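Local coordinates for flavin prenyltransferase UbiX (PDB 2EJB), which probably makes the prenylated FMN cofactor of UbiD decarboxylases by joining a dimethylallyl group from dimethylallyl phosphate to N5 and C6 of the flavin, at residues A[160-163]-A[164-168]; A[172-176]-A[177-181]. All blocks are in the same frame, centred on the assembly; numbering follows the deposited sequence.

Contact 1: A[160-163]-A[164-168]; sequences QSID and DMINF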
loop_
_atom_site.group_PDB
_atom_site.type_symbol
_atom_site.label_atom_id
_atom_site.label_comp_id
_atom_site.label_asym_id
_atom_site.label_seq_id
_atom_site.Cartn_x
_atom_site.Cartn_y
_atom_site.Cartn_z
ATOM N N GLN A 160 -0.370 -18.412 -2.033
ATOM C CA GLN A 160 0.576 -19.367 -1.460
ATOM C C GLN A 160 2.020 -18.914 -1.638
ATOM O O GLN A 160 2.866 -19.163 -0.783
ATOM C CB GLN A 160 0.396 -20.757 -2.082
ATOM C CG GLN A 160 1.671 -21.593 -2.086
ATOM C CD GLN A 160 2.289 -21.703 -3.474
ATOM O OE1 GLN A 160 2.044 -20.862 -4.344
ATOM N NE2 GLN A 160 3.101 -22.736 -3.683
ATOM N N SER A 161 2.301 -18.243 -2.748
ATOM C CA SER A 161 3.655 -17.773 -3.008
ATOM C C SER A 161 3.700 -16.272 -3.233
ATOM O O SER A 161 2.666 -15.617 -3.371
ATOM C CB SER A 161 4.233 -18.474 -4.238
ATOM O OG SER A 161 3.576 -18.044 -5.418
ATOM N N ILE A 162 4.912 -15.736 -3.265
ATOM C CA ILE A 162 5.106 -14.316 -3.493
ATOM C C ILE A 162 4.606 -14.039 -4.899
ATOM O O ILE A 162 4.157 -12.939 -5.214
ATOM C CB ILE A 162 6.596 -13.939 -3.385
ATOM C CG1 ILE A 162 7.081 -14.185 -1.953
ATOM C CG2 ILE A 162 6.801 -12.485 -3.796
ATOM C CD1 ILE A 162 8.528 -13.808 -1.701
ATOM N N ASP A 163 4.679 -15.070 -5.732
ATOM C CA ASP A 163 4.243 -14.990 -7.114
ATOM C C ASP A 163 2.740 -14.737 -7.172
ATOM O O ASP A 163 2.256 -14.010 -8.041
ATOM C CB ASP A 163 4.575 -16.299 -7.831
ATOM C CG ASP A 163 4.275 -16.243 -9.309
ATOM O OD1 ASP A 163 4.987 -15.513 -10.029
ATOM O OD2 ASP A 163 3.325 -16.926 -9.750
ATOM N N ASP A 164 2.005 -15.344 -6.245
ATOM C CA ASP A 164 0.559 -15.170 -6.199
ATOM C C ASP A 164 0.188 -13.739 -5.834
ATOM O O ASP A 164 -0.846 -13.236 -6.260
ATOM C CB ASP A 164 -0.074 -16.136 -5.193
ATOM C CG ASP A 164 -0.033 -17.579 -5.661
ATOM O OD1 ASP A 164 0.221 -17.804 -6.860
ATOM O OD2 ASP A 164 -0.271 -18.483 -4.831
ATOM N N MET A 165 1.030 -13.086 -5.040
ATOM C CA MET A 165 0.763 -11.710 -4.646
ATOM C C MET A 165 1.135 -10.736 -5.762
ATOM O O MET A 165 0.478 -9.711 -5.950
ATOM C CB MET A 165 1.518 -11.370 -3.362
ATOM C CG MET A 165 0.959 -12.087 -2.135
ATOM S SD MET A 165 1.683 -11.512 -0.592
ATOM C CE MET A 165 3.161 -12.501 -0.543
ATOM N N ILE A 166 2.188 -11.063 -6.505
ATOM C CA ILE A 166 2.621 -10.227 -7.617
ATOM C C ILE A 166 1.533 -10.217 -8.692
ATOM O O ILE A 166 1.201 -9.173 -9.249
ATOM C CB ILE A 166 3.920 -10.761 -8.245
ATOM C CG1 ILE A 166 5.043 -10.755 -7.205
ATOM C CG2 ILE A 166 4.302 -9.912 -9.445
ATOM C CD1 ILE A 166 6.345 -11.350 -7.704
ATOM N N ASN A 167 0.977 -11.390 -8.978
ATOM C CA ASN A 167 -0.072 -11.510 -9.980
ATOM C C ASN A 167 -1.321 -10.757 -9.553
ATOM O O ASN A 167 -2.033 -10.200 -10.388
ATOM C CB ASN A 167 -0.399 -12.986 -10.229
ATOM C CG ASN A 167 0.624 -13.666 -11.121
ATOM O OD1 ASN A 167 1.782 -13.258 -11.181
ATOM N ND2 ASN A 167 0.200 -14.718 -11.810
ATOM N N PHE A 168 -1.593 -10.749 -8.251
ATOM C CA PHE A 168 -2.760 -10.037 -7.737
ATOM C C PHE A 168 -2.634 -8.557 -8.079
ATOM O O PHE A 168 -3.539 -7.959 -8.663
ATOM C CB PHE A 168 -2.874 -10.181 -6.217
ATOM C CG PHE A 168 -3.908 -9.272 -5.609
ATOM C CD1 PHE A 168 -5.260 -9.598 -5.657
ATOM C CD2 PHE A 168 -3.535 -8.052 -5.049
ATOM C CE1 PHE A 168 -6.230 -8.716 -5.165
ATOM C CE2 PHE A 168 -4.495 -7.164 -4.557
ATOM C CZ PHE A 168 -5.845 -7.498 -4.616
#

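Contact 2: A[172-176]-A[177-181]; sequences KLLDV and LRIEH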
loop_
_atom_site.group_PDB
_atom_site.type_symbol
_atom_site.label_atom_id
_atom_site.label_comp_id
_atom_site.label_asym_id
_atom_site.label_seq_id
_atom_site.Cartn_x
_atom_site.Cartn_y
_atom_site.Cartn_z
ATOM N N LYS A 172 -4.704 -6.148 -10.724
ATOM C CA LYS A 172 -5.365 -4.917 -10.320
ATOM C C LYS A 172 -5.005 -3.808 -11.302
ATOM O O LYS A 172 -5.852 -3.009 -11.694
ATOM C CB LYS A 172 -4.928 -4.519 -8.905
ATOM C CG LYS A 172 -5.871 -4.981 -7.805
ATOM C CD LYS A 172 -7.178 -4.203 -7.877
ATOM C CE LYS A 172 -8.096 -4.523 -6.714
ATOM N NZ LYS A 172 -9.374 -3.756 -6.797
ATOM N N LEU A 173 -3.737 -3.773 -11.698
ATOM C CA LEU A 173 -3.265 -2.762 -12.635
ATOM C C LEU A 173 -3.936 -2.896 -13.991
ATOM O O LEU A 173 -4.278 -1.898 -14.621
ATOM C CB LEU A 173 -1.753 -2.863 -12.784
ATOM C CG LEU A 173 -1.006 -2.390 -11.537
ATOM C CD1 LEU A 173 0.446 -2.845 -11.591
ATOM C CD2 LEU A 173 -1.109 -0.865 -11.442
ATOM N N LEU A 174 -4.121 -4.130 -14.441
ATOM C CA LEU A 174 -4.766 -4.357 -15.722
ATOM C C LEU A 174 -6.248 -4.006 -15.645
ATOM O O LEU A 174 -6.802 -3.451 -16.589
ATOM C CB LEU A 174 -4.565 -5.809 -16.172
ATOM C CG LEU A 174 -3.134 -6.085 -16.664
ATOM C CD1 LEU A 174 -2.914 -7.579 -16.807
ATOM C CD2 LEU A 174 -2.877 -5.361 -17.979
ATOM N N ASP A 175 -6.890 -4.313 -14.520
ATOM C CA ASP A 175 -8.305 -3.994 -14.359
ATOM C C ASP A 175 -8.534 -2.490 -14.438
ATOM O O ASP A 175 -9.591 -2.042 -14.882
ATOM C CB ASP A 175 -8.842 -4.507 -13.019
ATOM C CG ASP A 175 -8.929 -6.017 -12.963
ATOM O OD1 ASP A 175 -8.968 -6.653 -14.040
ATOM O OD2 ASP A 175 -8.977 -6.565 -11.840
ATOM N N VAL A 176 -7.550 -1.711 -13.996
ATOM C CA VAL A 176 -7.678 -0.263 -14.038
ATOM C C VAL A 176 -7.963 0.200 -15.466
ATOM O O VAL A 176 -8.760 1.112 -15.685
ATOM C CB VAL A 176 -6.401 0.440 -13.529
ATOM C CG1 VAL A 176 -6.515 1.946 -13.744
ATOM C CG2 VAL A 176 -6.196 0.136 -12.054
ATOM N N LEU A 177 -7.323 -0.430 -16.443
ATOM C CA LEU A 177 -7.543 -0.034 -17.825
ATOM C C LEU A 177 -8.480 -0.973 -18.582
ATOM O O LEU A 177 -8.551 -0.936 -19.810
ATOM C CB LEU A 177 -6.194 0.099 -18.538
ATOM C CG LEU A 177 -5.558 1.499 -18.517
ATOM C CD1 LEU A 177 -5.820 2.230 -17.208
ATOM C CD2 LEU A 177 -4.069 1.347 -18.764
ATOM N N ARG A 178 -9.211 -1.800 -17.838
ATOM C CA ARG A 178 -10.166 -2.739 -18.423
ATOM C C ARG A 178 -9.564 -3.751 -19.389
ATOM O O ARG A 178 -10.235 -4.199 -20.315
ATOM C CB ARG A 178 -11.285 -1.977 -19.139
ATOM C CG ARG A 178 -12.416 -1.509 -18.239
ATOM C CD ARG A 178 -11.909 -0.711 -17.057
ATOM N NE ARG A 178 -12.997 -0.198 -16.229
ATOM C CZ ARG A 178 -12.824 0.329 -15.021
ATOM N NH1 ARG A 178 -11.604 0.408 -14.501
ATOM N NH2 ARG A 178 -13.866 0.780 -14.333
ATOM N N ILE A 179 -8.303 -4.109 -19.187
ATOM C CA ILE A 179 -7.673 -5.088 -20.062
ATOM C C ILE A 179 -7.982 -6.482 -19.521
ATOM O O ILE A 179 -7.626 -6.806 -18.388
ATOM C CB ILE A 179 -6.147 -4.881 -20.121
ATOM C CG1 ILE A 179 -5.833 -3.516 -20.742
ATOM C CG2 ILE A 179 -5.501 -5.995 -20.933
ATOM C CD1 ILE A 179 -4.350 -3.222 -20.866
ATOM N N GLU A 180 -8.659 -7.297 -20.327
ATOM C CA GLU A 180 -9.031 -8.653 -19.926
ATOM C C GLU A 180 -7.795 -9.514 -19.682
ATOM O O GLU A 180 -6.820 -9.441 -20.437
ATOM C CB GLU A 180 -9.915 -9.307 -21.002
ATOM C CG GLU A 180 -9.248 -9.482 -22.374
ATOM C CD GLU A 180 -10.099 -10.272 -23.366
ATOM O OE1 GLU A 180 -11.216 -9.821 -23.691
ATOM O OE2 GLU A 180 -9.648 -11.345 -23.823
ATOM N N HIS A 181 -7.845 -10.335 -18.633
ATOM C CA HIS A 181 -6.727 -11.207 -18.275
ATOM C C HIS A 181 -7.180 -12.444 -17.487
ATOM O O HIS A 181 -8.354 -12.563 -17.129
ATOM C CB HIS A 181 -5.710 -10.412 -17.459
ATOM C CG HIS A 181 -6.277 -9.828 -16.206
ATOM N ND1 HIS A 181 -6.552 -10.587 -15.093
ATOM C CD2 HIS A 181 -6.654 -8.560 -15.902
ATOM C CE1 HIS A 181 -7.075 -9.817 -14.152
ATOM N NE2 HIS A 181 -7.147 -8.584 -14.623
HETATM O O HOH W 1 -9.835 -6.544 -16.468
#

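Contact 1: A[160-163]-A[164-168]
Asp164 and Ser161 trade bonds across the first turn of helix 162-176 and form a capping box. The Ser161 hydroxyl, at the N-cap, reaches forward to accept from the backbone N of Asp164 (OG to N 3.2 Å). In return the Asp164 carboxylate folds back over the residues before the helix, its CG beside its own backbone N (chi1 -71°). There OD2 turns its anti lone pair to the backbone N-H of Gln160, a nearly straight bond of 2.8 Å from Gln160 N to Asp164 OD2 (163°). A second, weak bond from Ser161 N comes to the same oxygen, so one carboxylate oxygen gathers two backbone N-H groups. A negative charge here would probably be favoured by the helix dipole. One turn on, CG1 of Ile166 lies against the carbonyl oxygen of Ile162, which the backbone N of Ile166 also grips, while CD1 of Ile166 meets CG2 of Ile162 at 4.1 Å. The methyl CE of Met165 curls back to CA of Ile162. Ile166 and Asn167 pack on helix 14-26, whereas Ile162 and Met165 face the second subunit, touching its Gln160 and Met165 respectively.

Contact 2: A[172-176]-A[177-181]
His181 and Asp175 are brought together by their first torsions: the imidazole stands between its own backbone N and carbonyl carbon (chi1 59°), and the carboxylate lies beside its backbone N (chi1 -70°). The two side chains cross at about a right angle, and NE2 of His181 donates to OD1 of Asp175 over 2.7 Å. The bond is bent; OD1 lies at the ring edge but tilted from the ring plane, and NE2 comes to it from above the carboxylate plane. A water donates to the same OD1 and to the carbonyl oxygen of Ile179, tying the carboxylate to the returning chain as well. The ring also meets Leu174 obliquely, CD2 of His181 lying 3.5 Å from CB of Leu174. With an alanine in place of His181, OD1 of Asp175 would probably lose its ring N-H partner and Leu174 one of its packing partners. Next to this, CD2 of Leu174 meets CD1 of Ile179 at 3.9 Å, an apolar pair that continues toward Leu20 and Leu24 of helix 14-26.

The backbone turns at Arg178, which, with positive phi (60°), is the C-prime residue of the helix end. Ile179 N reaches back to Leu174 O (3.1 Å), and Arg178 N bonds to Asp175 O (3.0 Å). The Arg178 side chain, bent at chi2, doubles back so that NH1 makes weak bonds to the carbonyl oxygens of Asp175 and Val176. Its positive charge thus lies at the negative end of the helix dipole, probably a favourable place. The two backbone bonds, one spanning the other, define a Schellman motif, here closing the helix that carries Lys172, predicted to bind dimethylallyl phosphate, with a His-carboxylate hydrogen bond beside it.

Contact 1 caps the start of helix 162-176 and contact 2 its end, so the two come in series along the chain and share that one helix, their centres about 17 Å apart. A short run of the same helix separates them, and they do not touch. In sequence the helix follows strand 147-150, an edge strand of the six-stranded parallel sheet. Both contacts pack on helix 14-26, and contact 2 also lies against strands 82-90 and 121-125. Each meets the second subunit as well: contact 1 through Ile162, Met165 and Phe168, contact 2 through Lys172 and Val176. A single helix, bounded at both ends, thus joins the sheet to the dimer interface close to the predicted substrate site.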